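Local coordinates for Non-ribosomal peptide synthetase (Methanobrevibacter ruminantium, PDB 6VTJ), which probably releases a carrier-bound peptide by reducing its thioester, using a reductase domain coupled to a peptide carrier domain, at residues P312-R317 with R384-M389; V214-A219 with Y253-T258; L109-T114 with D278-Y283; E116-G121 with S377-K382. All blocks are in the same frame, centred on the assembly; numbering follows the deposited sequence.

Contact 1 of 4, residues P312-R317 with R384-M389; sequences PVKIIR and RVFHCM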
loop_
_atom_site.group_PDB
_atom_site.type_symbol
_atom_site.label_atom_id
_atom_site.label_comp_id
_atom_site.label_asym_id
_atom_site.label_seq_id
_atom_site.Cartn_x
_atom_site.Cartn_y
_atom_site.Cartn_z
ATOM N N PRO A 312 7.226 18.900 14.440
ATOM C CA PRO A 312 6.954 19.182 13.020
ATOM C C PRO A 312 6.814 17.885 12.226
ATOM O O PRO A 312 7.697 17.023 12.267
ATOM C CB PRO A 312 8.182 19.989 12.577
ATOM C CG PRO A 312 9.245 19.592 13.523
ATOM C CD PRO A 312 8.588 19.294 14.835
ATOM N N VAL A 313 5.687 17.737 11.508
ATOM C CA VAL A 313 5.383 16.489 10.813
ATOM C C VAL A 313 4.769 16.768 9.449
ATOM O O VAL A 313 4.187 17.831 9.198
ATOM C CB VAL A 313 4.408 15.570 11.595
ATOM C CG1 VAL A 313 4.853 15.356 13.032
ATOM C CG2 VAL A 313 3.001 16.147 11.559
ATOM N N LYS A 314 4.911 15.771 8.567
ATOM C CA LYS A 314 4.182 15.690 7.313
ATOM C C LYS A 314 3.631 14.284 7.143
ATOM O O LYS A 314 4.244 13.286 7.540
ATOM C CB LYS A 314 5.050 16.023 6.090
ATOM C CG LYS A 314 6.043 17.147 6.301
ATOM C CD LYS A 314 5.656 18.353 5.510
ATOM C CE LYS A 314 6.556 19.552 5.811
ATOM N NZ LYS A 314 5.656 20.693 6.166
ATOM N N ILE A 315 2.461 14.224 6.540
ATOM C CA ILE A 315 1.861 12.976 6.124
ATOM C C ILE A 315 1.642 13.080 4.619
ATOM O O ILE A 315 0.885 13.939 4.154
ATOM C CB ILE A 315 0.555 12.698 6.880
ATOM C CG1 ILE A 315 0.868 12.444 8.366
ATOM C CG2 ILE A 315 -0.184 11.527 6.243
ATOM C CD1 ILE A 315 -0.326 12.461 9.263
ATOM N N ILE A 316 2.306 12.217 3.868
ATOM C CA ILE A 316 2.259 12.226 2.415
ATOM C C ILE A 316 1.511 10.961 2.006
ATOM O O ILE A 316 2.089 9.870 1.990
ATOM C CB ILE A 316 3.673 12.283 1.805
ATOM C CG1 ILE A 316 4.375 13.602 2.181
ATOM C CG2 ILE A 316 3.629 12.106 0.282
ATOM C CD1 ILE A 316 5.778 13.739 1.547
ATOM N N ARG A 317 0.224 11.089 1.679
ATOM C CA ARG A 317 -0.550 9.950 1.185
ATOM C C ARG A 317 -0.215 9.663 -0.279
ATOM O O ARG A 317 -0.390 10.529 -1.146
ATOM C CB ARG A 317 -2.045 10.218 1.344
ATOM C CG ARG A 317 -2.463 10.386 2.788
ATOM C CD ARG A 317 -3.878 10.907 2.907
ATOM N NE ARG A 317 -4.288 10.961 4.305
ATOM C CZ ARG A 317 -5.229 11.766 4.773
ATOM N NH1 ARG A 317 -5.864 12.596 3.941
ATOM N NH2 ARG A 317 -5.541 11.733 6.070
ATOM N N ARG A 384 0.754 20.132 6.415
ATOM C CA ARG A 384 1.009 18.863 7.085
ATOM C C ARG A 384 0.612 17.616 6.303
ATOM O O ARG A 384 1.204 16.559 6.531
ATOM C CB ARG A 384 0.303 18.848 8.442
ATOM C CG ARG A 384 1.071 19.637 9.511
ATOM C CD ARG A 384 0.377 19.591 10.899
ATOM N NE ARG A 384 1.065 20.484 11.826
ATOM C CZ ARG A 384 0.702 21.746 12.094
ATOM N NH1 ARG A 384 -0.372 22.286 11.527
ATOM N NH2 ARG A 384 1.421 22.473 12.942
ATOM N N VAL A 385 -0.349 17.687 5.387
ATOM C CA VAL A 385 -0.908 16.484 4.781
ATOM C C VAL A 385 -1.018 16.692 3.281
ATOM O O VAL A 385 -1.505 17.730 2.823
ATOM C CB VAL A 385 -2.284 16.124 5.372
ATOM C CG1 VAL A 385 -2.893 14.966 4.599
ATOM C CG2 VAL A 385 -2.171 15.764 6.857
ATOM N N PHE A 386 -0.566 15.717 2.514
ATOM C CA PHE A 386 -0.576 15.857 1.068
ATOM C C PHE A 386 -1.116 14.594 0.413
ATOM O O PHE A 386 -1.046 13.499 0.986
ATOM C CB PHE A 386 0.812 16.162 0.546
ATOM C CG PHE A 386 1.435 17.361 1.181
ATOM C CD1 PHE A 386 1.196 18.631 0.675
ATOM C CD2 PHE A 386 2.254 17.222 2.283
ATOM C CE1 PHE A 386 1.771 19.733 1.265
ATOM C CE2 PHE A 386 2.826 18.333 2.887
ATOM C CZ PHE A 386 2.586 19.581 2.375
ATOM N N HIS A 387 -1.685 14.777 -0.781
ATOM C CA HIS A 387 -2.192 13.713 -1.643
ATOM C C HIS A 387 -1.274 13.628 -2.861
ATOM O O HIS A 387 -1.523 14.242 -3.903
ATOM C CB HIS A 387 -3.635 13.982 -2.013
ATOM C CG HIS A 387 -4.570 13.838 -0.851
ATOM N ND1 HIS A 387 -5.920 14.102 -0.934
ATOM C CD2 HIS A 387 -4.341 13.442 0.424
ATOM C CE1 HIS A 387 -6.480 13.878 0.241
ATOM N NE2 HIS A 387 -5.544 13.479 1.082
ATOM N N CYS A 388 -0.203 12.851 -2.721
ATOM C CA CYS A 388 0.892 12.866 -3.680
ATOM C C CYS A 388 0.696 11.702 -4.651
ATOM O O CYS A 388 1.247 10.618 -4.465
ATOM C CB CYS A 388 2.221 12.793 -2.938
ATOM S SG CYS A 388 3.680 12.935 -3.988
ATOM N N MET A 389 -0.087 11.942 -5.698
ATOM C CA MET A 389 -0.393 10.940 -6.701
ATOM C C MET A 389 -0.652 11.624 -8.033
ATOM O O MET A 389 -1.093 12.779 -8.086
ATOM C CB MET A 389 -1.603 10.082 -6.301
ATOM C CG MET A 389 -2.831 10.865 -5.850
ATOM S SD MET A 389 -3.958 9.819 -4.871
ATOM C CE MET A 389 -4.712 8.814 -6.156
HETATM O O HOH W 1 3.868 20.035 12.591
#

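Contact 2 of 4, residues V214-A219 with Y253-T258; sequences VINSAA and YVQIST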
loop_
_atom_site.group_PDB
_atom_site.type_symbol
_atom_site.label_atom_id
_atom_site.label_comp_id
_atom_site.label_asym_id
_atom_site.label_seq_id
_atom_site.Cartn_x
_atom_site.Cartn_y
_atom_site.Cartn_z
ATOM N N VAL A 214 13.269 12.639 9.353
ATOM C CA VAL A 214 12.980 11.218 9.198
ATOM C C VAL A 214 11.961 11.065 8.078
ATOM O O VAL A 214 10.957 11.769 8.056
ATOM C CB VAL A 214 12.452 10.609 10.503
ATOM C CG1 VAL A 214 12.151 9.135 10.283
ATOM C CG2 VAL A 214 13.462 10.788 11.633
ATOM N N ILE A 215 12.247 10.203 7.115
ATOM C CA ILE A 215 11.276 9.794 6.104
ATOM C C ILE A 215 10.981 8.316 6.324
ATOM O O ILE A 215 11.853 7.451 6.131
ATOM C CB ILE A 215 11.771 10.074 4.681
ATOM C CG1 ILE A 215 12.180 11.556 4.567
ATOM C CG2 ILE A 215 10.675 9.738 3.691
ATOM C CD1 ILE A 215 12.414 12.048 3.147
ATOM N N ASN A 216 9.745 8.029 6.754
ATOM C CA ASN A 216 9.327 6.683 7.132
ATOM C C ASN A 216 8.520 6.081 5.994
ATOM O O ASN A 216 7.304 6.286 5.880
ATOM C CB ASN A 216 8.525 6.680 8.424
ATOM C CG ASN A 216 8.356 5.272 8.955
ATOM O OD1 ASN A 216 9.341 4.620 9.299
ATOM N ND2 ASN A 216 7.133 4.770 8.953
ATOM N N SER A 217 9.223 5.365 5.117
ATOM C CA SER A 217 8.584 4.617 4.051
ATOM C C SER A 217 8.571 3.125 4.325
ATOM O O SER A 217 7.975 2.382 3.548
ATOM C CB SER A 217 9.263 4.898 2.703
ATOM O OG SER A 217 10.460 4.149 2.589
ATOM N N ALA A 218 9.199 2.660 5.411
ATOM C CA ALA A 218 9.062 1.260 5.783
ATOM C C ALA A 218 7.609 0.984 6.115
ATOM O O ALA A 218 6.989 1.729 6.879
ATOM C CB ALA A 218 9.936 0.908 6.987
ATOM N N ALA A 219 7.084 -0.100 5.550
ATOM C CA ALA A 219 5.703 -0.532 5.686
ATOM C C ALA A 219 5.586 -1.972 5.216
ATOM O O ALA A 219 6.307 -2.400 4.309
ATOM C CB ALA A 219 4.752 0.333 4.862
ATOM N N TYR A 253 9.387 14.762 11.098
ATOM C CA TYR A 253 9.000 13.376 10.851
ATOM C C TYR A 253 8.022 13.341 9.677
ATOM O O TYR A 253 6.899 13.841 9.778
ATOM C CB TYR A 253 8.377 12.747 12.093
ATOM C CG TYR A 253 8.152 11.254 11.943
ATOM C CD1 TYR A 253 6.994 10.758 11.358
ATOM C CD2 TYR A 253 9.103 10.335 12.389
ATOM C CE1 TYR A 253 6.797 9.388 11.215
ATOM C CE2 TYR A 253 8.903 8.975 12.254
ATOM C CZ TYR A 253 7.757 8.510 11.663
ATOM O OH TYR A 253 7.552 7.146 11.538
ATOM N N VAL A 254 8.436 12.736 8.574
ATOM C CA VAL A 254 7.626 12.604 7.377
ATOM C C VAL A 254 7.182 11.153 7.266
ATOM O O VAL A 254 8.002 10.258 7.046
ATOM C CB VAL A 254 8.400 13.034 6.134
ATOM C CG1 VAL A 254 7.525 12.855 4.910
ATOM C CG2 VAL A 254 8.858 14.486 6.298
ATOM N N GLN A 255 5.883 10.930 7.391
ATOM C CA GLN A 255 5.283 9.614 7.278
ATOM C C GLN A 255 4.766 9.436 5.855
ATOM O O GLN A 255 4.041 10.298 5.352
ATOM C CB GLN A 255 4.144 9.473 8.298
ATOM C CG GLN A 255 3.146 8.320 8.020
ATOM C CD GLN A 255 3.742 6.944 8.271
ATOM O OE1 GLN A 255 4.965 6.790 8.381
ATOM N NE2 GLN A 255 2.876 5.936 8.386
ATOM N N ILE A 256 5.150 8.347 5.195
ATOM C CA ILE A 256 4.523 7.993 3.930
ATOM C C ILE A 256 3.275 7.196 4.252
ATOM O O ILE A 256 3.341 6.194 4.965
ATOM C CB ILE A 256 5.466 7.191 3.025
ATOM C CG1 ILE A 256 6.824 7.900 2.899
ATOM C CG2 ILE A 256 4.777 6.902 1.689
ATOM C CD1 ILE A 256 6.735 9.400 2.450
ATOM N N SER A 257 2.134 7.655 3.745
ATOM C CA SER A 257 0.859 7.037 4.077
ATOM C C SER A 257 0.164 6.585 2.796
ATOM O O SER A 257 0.802 6.474 1.744
ATOM C CB SER A 257 -0.020 8.017 4.861
ATOM O OG SER A 257 -1.121 7.356 5.493
ATOM N N THR A 258 -1.126 6.298 2.871
ATOM C CA THR A 258 -1.875 5.843 1.714
ATOM C C THR A 258 -3.129 6.691 1.569
ATOM O O THR A 258 -3.749 7.081 2.565
ATOM C CB THR A 258 -2.252 4.330 1.813
ATOM O OG1 THR A 258 -3.139 3.990 0.745
ATOM C CG2 THR A 258 -2.958 4.003 3.140
HETATM O O HOH W 2 9.607 5.208 12.023
#

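Contact 3 of 4, residues L109-T114 with D278-Y283; sequences LLQENT and DERTLY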
loop_
_atom_site.group_PDB
_atom_site.type_symbol
_atom_site.label_atom_id
_atom_site.label_comp_id
_atom_site.label_asym_id
_atom_site.label_seq_id
_atom_site.Cartn_x
_atom_site.Cartn_y
_atom_site.Cartn_z
ATOM N N LEU A 109 -5.554 21.376 13.844
ATOM C CA LEU A 109 -4.315 21.476 13.078
ATOM C C LEU A 109 -4.587 21.291 11.590
ATOM O O LEU A 109 -4.058 22.030 10.752
ATOM C CB LEU A 109 -3.304 20.430 13.548
ATOM C CG LEU A 109 -2.392 20.679 14.742
ATOM C CD1 LEU A 109 -1.228 19.701 14.682
ATOM C CD2 LEU A 109 -1.899 22.120 14.794
ATOM N N LEU A 110 -5.414 20.302 11.253
ATOM C CA LEU A 110 -5.759 20.043 9.861
ATOM C C LEU A 110 -6.333 21.290 9.200
ATOM O O LEU A 110 -6.064 21.552 8.019
ATOM C CB LEU A 110 -6.741 18.865 9.776
ATOM C CG LEU A 110 -6.113 17.506 10.098
ATOM C CD1 LEU A 110 -7.112 16.337 10.049
ATOM C CD2 LEU A 110 -4.914 17.246 9.179
ATOM N N GLN A 111 -7.106 22.089 9.953
ATOM C CA GLN A 111 -7.673 23.310 9.381
ATOM C C GLN A 111 -6.605 24.316 8.956
ATOM O O GLN A 111 -6.879 25.165 8.105
ATOM C CB GLN A 111 -8.649 23.975 10.357
ATOM C CG GLN A 111 -10.002 23.283 10.452
ATOM C CD GLN A 111 -10.381 22.557 9.163
ATOM O OE1 GLN A 111 -10.639 23.182 8.124
ATOM N NE2 GLN A 111 -10.413 21.226 9.226
ATOM N N GLU A 112 -5.394 24.219 9.488
ATOM C CA GLU A 112 -4.316 25.089 9.053
ATOM C C GLU A 112 -3.703 24.658 7.723
ATOM O O GLU A 112 -2.875 25.401 7.187
ATOM C CB GLU A 112 -3.222 25.149 10.128
ATOM C CG GLU A 112 -3.745 25.399 11.542
ATOM C CD GLU A 112 -2.628 25.477 12.576
ATOM O OE1 GLU A 112 -1.451 25.280 12.206
ATOM O OE2 GLU A 112 -2.923 25.740 13.765
ATOM N N ASN A 113 -4.098 23.503 7.171
ATOM C CA ASN A 113 -3.442 22.921 5.992
ATOM C C ASN A 113 -4.117 23.434 4.714
ATOM O O ASN A 113 -4.874 22.736 4.039
ATOM C CB ASN A 113 -3.457 21.394 6.065
ATOM C CG ASN A 113 -2.643 20.754 4.946
ATOM O OD1 ASN A 113 -1.640 21.319 4.517
ATOM N ND2 ASN A 113 -3.085 19.590 4.448
ATOM N N THR A 114 -3.814 24.677 4.366
ATOM C CA THR A 114 -4.481 25.351 3.264
ATOM C C THR A 114 -3.473 25.808 2.219
ATOM O O THR A 114 -2.266 25.891 2.477
ATOM C CB THR A 114 -5.253 26.568 3.764
ATOM O OG1 THR A 114 -4.323 27.455 4.394
ATOM C CG2 THR A 114 -6.335 26.140 4.779
ATOM N N ASP A 278 -10.404 15.406 1.570
ATOM C CA ASP A 278 -9.268 16.144 1.054
ATOM C C ASP A 278 -8.143 16.093 2.079
ATOM O O ASP A 278 -8.198 15.337 3.056
ATOM C CB ASP A 278 -9.678 17.578 0.704
ATOM C CG ASP A 278 -10.154 18.370 1.913
ATOM O OD1 ASP A 278 -9.916 17.963 3.071
ATOM O OD2 ASP A 278 -10.754 19.439 1.702
ATOM N N GLU A 279 -7.120 16.921 1.843
ATOM C CA GLU A 279 -5.906 17.013 2.653
ATOM C C GLU A 279 -6.154 17.586 4.052
ATOM O O GLU A 279 -5.210 17.670 4.855
ATOM C CB GLU A 279 -4.865 17.858 1.912
ATOM C CG GLU A 279 -4.345 17.223 0.606
ATOM C CD GLU A 279 -5.071 17.700 -0.675
ATOM O OE1 GLU A 279 -6.251 18.106 -0.618
ATOM O OE2 GLU A 279 -4.471 17.626 -1.772
ATOM N N ARG A 280 -7.392 17.974 4.365
ATOM C CA ARG A 280 -7.762 18.412 5.704
ATOM C C ARG A 280 -8.656 17.399 6.416
ATOM O O ARG A 280 -9.275 17.728 7.432
ATOM C CB ARG A 280 -8.429 19.788 5.630
ATOM C CG ARG A 280 -7.420 20.893 5.250
ATOM C CD ARG A 280 -8.083 22.278 5.150
ATOM N NE ARG A 280 -9.017 22.327 4.033
ATOM C CZ ARG A 280 -8.660 22.615 2.782
ATOM N NH1 ARG A 280 -7.391 22.902 2.496
ATOM N NH2 ARG A 280 -9.572 22.619 1.817
ATOM N N THR A 281 -8.709 16.165 5.923
ATOM C CA THR A 281 -9.577 15.129 6.456
ATOM C C THR A 281 -8.753 14.008 7.081
ATOM O O THR A 281 -7.821 13.487 6.456
ATOM C CB THR A 281 -10.469 14.555 5.345
ATOM O OG1 THR A 281 -11.126 15.618 4.638
ATOM C CG2 THR A 281 -11.506 13.620 5.936
ATOM N N LEU A 282 -9.109 13.614 8.305
ATOM C CA LEU A 282 -8.580 12.370 8.849
ATOM C C LEU A 282 -9.723 11.407 9.127
ATOM O O LEU A 282 -9.952 10.484 8.345
ATOM C CB LEU A 282 -7.755 12.606 10.118
ATOM C CG LEU A 282 -7.217 11.381 10.874
ATOM C CD1 LEU A 282 -6.348 10.522 10.026
ATOM C CD2 LEU A 282 -6.433 11.843 12.065
ATOM N N TYR A 283 -10.458 11.619 10.216
ATOM C CA TYR A 283 -11.457 10.670 10.682
ATOM C C TYR A 283 -12.867 11.202 10.476
ATOM O O TYR A 283 -13.191 12.303 10.930
ATOM C CB TYR A 283 -11.250 10.359 12.158
ATOM C CG TYR A 283 -12.190 9.294 12.654
ATOM C CD1 TYR A 283 -12.166 8.033 12.096
ATOM C CD2 TYR A 283 -13.113 9.554 13.666
ATOM C CE1 TYR A 283 -13.008 7.035 12.535
ATOM C CE2 TYR A 283 -13.977 8.548 14.128
ATOM C CZ TYR A 283 -13.913 7.288 13.552
ATOM O OH TYR A 283 -14.746 6.258 13.956
#

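Contact 4 of 4, residues E116-G121 with S377-K382; sequences ENFFDG and SKTPEK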
loop_
_atom_site.group_PDB
_atom_site.type_symbol
_atom_site.label_atom_id
_atom_site.label_comp_id
_atom_site.label_asym_id
_atom_site.label_seq_id
_atom_site.Cartn_x
_atom_site.Cartn_y
_atom_site.Cartn_z
ATOM N N GLU A 116 -3.358 28.839 1.420
ATOM C CA GLU A 116 -2.888 30.115 1.950
ATOM C C GLU A 116 -1.655 29.921 2.818
ATOM O O GLU A 116 -0.653 30.638 2.670
ATOM C CB GLU A 116 -4.004 30.798 2.740
ATOM C CG GLU A 116 -3.592 32.147 3.332
ATOM C CD GLU A 116 -4.785 33.001 3.732
ATOM O OE1 GLU A 116 -4.915 33.288 4.935
ATOM O OE2 GLU A 116 -5.583 33.389 2.846
ATOM N N ASN A 117 -1.693 28.931 3.711
ATOM C CA ASN A 117 -0.574 28.770 4.636
ATOM C C ASN A 117 0.650 28.181 3.952
ATOM O O ASN A 117 1.781 28.482 4.348
ATOM C CB ASN A 117 -1.021 27.939 5.838
ATOM C CG ASN A 117 -1.868 28.763 6.791
ATOM O OD1 ASN A 117 -1.712 29.988 6.845
ATOM N ND2 ASN A 117 -2.774 28.124 7.514
ATOM N N PHE A 118 0.465 27.378 2.898
ATOM C CA PHE A 118 1.621 26.976 2.108
ATOM C C PHE A 118 2.249 28.181 1.422
ATOM O O PHE A 118 3.468 28.394 1.483
ATOM C CB PHE A 118 1.238 25.943 1.053
ATOM C CG PHE A 118 2.236 25.889 -0.073
ATOM C CD1 PHE A 118 3.485 25.330 0.137
ATOM C CD2 PHE A 118 1.968 26.471 -1.294
ATOM C CE1 PHE A 118 4.432 25.303 -0.876
ATOM C CE2 PHE A 118 2.914 26.456 -2.310
ATOM C CZ PHE A 118 4.140 25.869 -2.101
ATOM N N PHE A 119 1.424 28.983 0.756
ATOM C CA PHE A 119 1.958 30.072 -0.044
ATOM C C PHE A 119 2.602 31.144 0.832
ATOM O O PHE A 119 3.644 31.705 0.468
ATOM C CB PHE A 119 0.848 30.655 -0.913
ATOM C CG PHE A 119 1.310 31.733 -1.827
ATOM C CD1 PHE A 119 1.950 31.421 -3.010
ATOM C CD2 PHE A 119 1.112 33.060 -1.504
ATOM C CE1 PHE A 119 2.382 32.417 -3.869
ATOM C CE2 PHE A 119 1.552 34.064 -2.355
ATOM C CZ PHE A 119 2.183 33.731 -3.541
ATOM N N ASP A 120 2.023 31.424 2.003
ATOM C CA ASP A 120 2.583 32.461 2.857
ATOM C C ASP A 120 3.718 31.978 3.745
ATOM O O ASP A 120 4.490 32.811 4.229
ATOM C CB ASP A 120 1.507 33.061 3.760
ATOM C CG ASP A 120 0.421 33.751 2.989
ATOM O OD1 ASP A 120 0.637 34.118 1.806
ATOM O OD2 ASP A 120 -0.666 33.916 3.580
ATOM N N GLY A 121 3.837 30.660 3.982
ATOM C CA GLY A 121 4.820 30.160 4.918
ATOM C C GLY A 121 6.243 30.143 4.381
ATOM O O GLY A 121 6.510 30.332 3.190
ATOM N N SER A 377 8.454 17.489 1.438
ATOM C CA SER A 377 9.076 17.515 2.757
ATOM C C SER A 377 9.597 18.906 3.125
ATOM O O SER A 377 9.798 19.178 4.313
ATOM C CB SER A 377 10.203 16.478 2.815
ATOM O OG SER A 377 9.687 15.159 2.559
ATOM N N LYS A 378 9.786 19.800 2.146
ATOM C CA LYS A 378 10.303 21.149 2.387
ATOM C C LYS A 378 9.210 22.214 2.557
ATOM O O LYS A 378 9.542 23.394 2.742
ATOM C CB LYS A 378 11.236 21.575 1.245
ATOM C CG LYS A 378 12.396 20.617 0.880
ATOM C CD LYS A 378 13.194 21.251 -0.282
ATOM C CE LYS A 378 14.325 20.385 -0.820
ATOM N NZ LYS A 378 13.796 19.302 -1.684
ATOM N N THR A 379 7.924 21.840 2.503
ATOM C CA THR A 379 6.829 22.800 2.645
ATOM C C THR A 379 6.787 23.380 4.072
ATOM O O THR A 379 7.384 22.819 4.993
ATOM C CB THR A 379 5.500 22.130 2.289
ATOM O OG1 THR A 379 5.292 20.973 3.106
ATOM C CG2 THR A 379 5.466 21.724 0.783
ATOM N N PRO A 380 6.098 24.510 4.274
ATOM C CA PRO A 380 6.074 25.144 5.608
ATOM C C PRO A 380 5.432 24.273 6.685
ATOM O O PRO A 380 4.671 23.342 6.404
ATOM C CB PRO A 380 5.248 26.418 5.377
ATOM C CG PRO A 380 5.344 26.683 3.870
ATOM C CD PRO A 380 5.345 25.301 3.274
ATOM N N GLU A 381 5.700 24.637 7.948
ATOM C CA GLU A 381 5.265 23.824 9.096
ATOM C C GLU A 381 3.759 23.521 9.094
ATOM O O GLU A 381 3.341 22.411 9.456
ATOM C CB GLU A 381 5.657 24.525 10.406
ATOM C CG GLU A 381 5.926 23.586 11.589
ATOM C CD GLU A 381 4.660 22.985 12.178
ATOM N N LYS A 382 2.918 24.495 8.731
ATOM C CA LYS A 382 1.473 24.239 8.748
ATOM C C LYS A 382 0.994 23.367 7.589
ATOM O O LYS A 382 -0.162 22.917 7.607
ATOM C CB LYS A 382 0.697 25.566 8.735
ATOM C CG LYS A 382 0.947 26.444 9.958
ATOM C CD LYS A 382 0.151 27.740 9.891
ATOM C CE LYS A 382 0.128 28.421 11.262
ATOM N NZ LYS A 382 -0.885 29.515 11.324
#

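Contact 1 of 4, residues P312-R317 with R384-M389
I315, I316 and R317 pair in parallel with V385, F386 and H387, the two short strands running 22° apart. Four backbone bonds close the ladder: I315 N to R384 O (2.7 Å), F386 N to I315 O, R317 N to F386 O, and C388 N to R317 O.

On one face R317 and H387 lie side by side and point the same way. R317 NH1 donates to H387 NE2 at 3.0 Å, close to the plane of both groups, while H387 ND1 bonds E454 O. V385 CG1 sits over one face of the guanidinium, 3.9 Å from NH1, and R317 NH2 forms a salt bridge with E300. I316 and F386 point to the other face. I316 CG2, anti to its backbone N, comes within 3.6 Å of C388 CB. K314 CD meets the rim of the F386 ring at CE2 (3.9 Å), and its NZ bonds S383 O and T379 O. A water joins V313 N to R384 NE.

Helix 291-308 packs against V313 and I315, and helix 366-376 against I316, F386 and C388. Strand 252-258 bonds the other edge of 313-322, so strand 313-322 is interior to the Rossmann-type sheet.

Contact 2 of 4, residues V214-A219 with Y253-T258
N216 and Q255 form the polar heart of this pairing: N216 ND2 donates to Q255 OE1 at 3.0 Å, in the carbonyl plane and on a lone pair. The two amides lie side by side, only 12° from coplanar. A bend at chi2 (71°) turns CD of Q255 off its extended course, and OE1 ends beside its neighbour.

The Y253 side chain crosses that of N216 at a slant, amide and ring planes 29° apart. Its OH rests 3.3 Å from N216 CG, and a water links that hydroxyl (2.9 Å) to N216 OD1, the latter bond being weak. The ring is also met by V214, whose CG1 lies 3.8 Å from Y253 CE2. I215 and V254 point to the other side of the sheet, where I215 CG2 touches I256 CD1 at 4.1 Å.

Behind these side chains stands a parallel ladder, with V254 N bonded to V214 O, N216 N to V254 O (2.8 Å) and I256 N to N216 O. A second shell positions N216 and its neighbours. T132 OG1 bonds N216 OD1, T132 O takes the hydroxyl of S217, and V238 of helix 229-246 packs on both N216 and Q255. That helix is the crossover of the beta-alpha-beta unit joining the two strands.

The chemistry is that of a buried polar cluster satisfied by protein groups and one bridging water. With ND2 held by Q255 and OD1 by T132, the N216 amide has a defined orientation and would probably resist flipping where strand 213-216 gives way to its loop.

Contact 3 of 4, residues L109-T114 with D278-Y283
N113 and R280 meet through the backbone carbonyl of one and the guanidinium of the other: R280 NH1 donates to N113 O at 3.0 Å, the oxygen lying near the guanidinium plane. This acceptor has a second donor in Q457 NE2, and Q457 OE1 takes a bond from the same NH1. A bend at chi3 (-67°) turns NE aside, while the aliphatic part of R280 lies over the helix end, with CG 3.2 Å from L110 O. That carbonyl already accepts the backbone N of N113.

The N113 side chain is satisfied at both atoms. ND2 donates to E279 O at 2.9 Å, arriving above the carbonyl plane, and also to V385 O, while OD1 accepts a weak bond from R384 N. D278 OD1 accepts R280 N (2.8 Å) in an Asx turn, within a type I turn. D278 OD2 stands 3.4 Å from R280 NH2, a salt bridge of charges alone, since OD2 lies well out of the guanidinium plane and no N-H points at it. E279 OE2 bonds T458 OG1, and T114 OG1 caps N117 N at the start of the next helix. An alanine in place of R280 would probably leave the D278 carboxylate without its opposite charge and Q457 OE1 and N113 O each short of a donor.

Apolar packing is modest: L110 CD1 touches L282 CB at 3.8 Å. The contact thus ties the end of helix 104-111 to the loop before helix 291-308. L282 packs on that helix, and L110 reaches V385 of strand 385-388.

Contact 4 of 4, residues E116-G121 with S377-K382
The C-terminal end of helix 115-120 rests on the loop between helix 366-376 and strand 385-388, with P380 set against F118 and G121. The proline ring does most of the touching. Its CD lies 3.6 Å from F118 CD1, and its CG reaches F118 O (3.5 Å) and G121 C (3.6 Å). Because G121 has no side chain, P380 CB can approach its CA to 3.8 Å just where the chain leaves the helix.

F118 carries CG anti to the backbone N (chi1 159°), and its ring extends toward the loop. T379 CG2 comes within 4.1 Å of F118 CE1, the two side chains crossing at about a right angle. I461 and S464 of helix 456-464 also touch the phenylalanine, and the W115 ring meets it with the planes about 50° apart. Along the more open margin, the extended chain of K382 passes N117, its CD 3.8 Å from N117 ND2. The amide itself is engaged by E112, whose carbonyl accepts from ND2.

An alanine here in place of P380 would remove CG and CD, and would probably open a gap beside the F118 ring and leave that ring freer to shift.

The contact is therefore one of shape rather than polar pairing between the segments. The polar groups of T379 and N117 are engaged outside the two segments: T379 OG1 bonds L376 O. Fit between a proline ring, a phenylalanine ring and a bare glycine does the joining, with the methylenes of a surface lysine along the border.

In the fold
The four contacts show how chemistry varies with place in the fold. Contacts 1 and 2 are buried within one sheet, in which strands 252-258 and 313-322 are neighbours, so their ladders continue into each other through K314 O to Q255 N and I316 O to S257 N. Contact 3 is also buried but lies farther from the centre, and replaces a ladder with turns and side-chain bonds to carbonyls. Contact 4, the farthest out and only partly buried, relies on van der Waals fit, without a hydrogen bond between its segments. Contacts 3 and 4 involve helices 104-111 and 115-120, which follow each other in the chain, and the two contacts touch. Both reach contact 1 by hydrogen bonds.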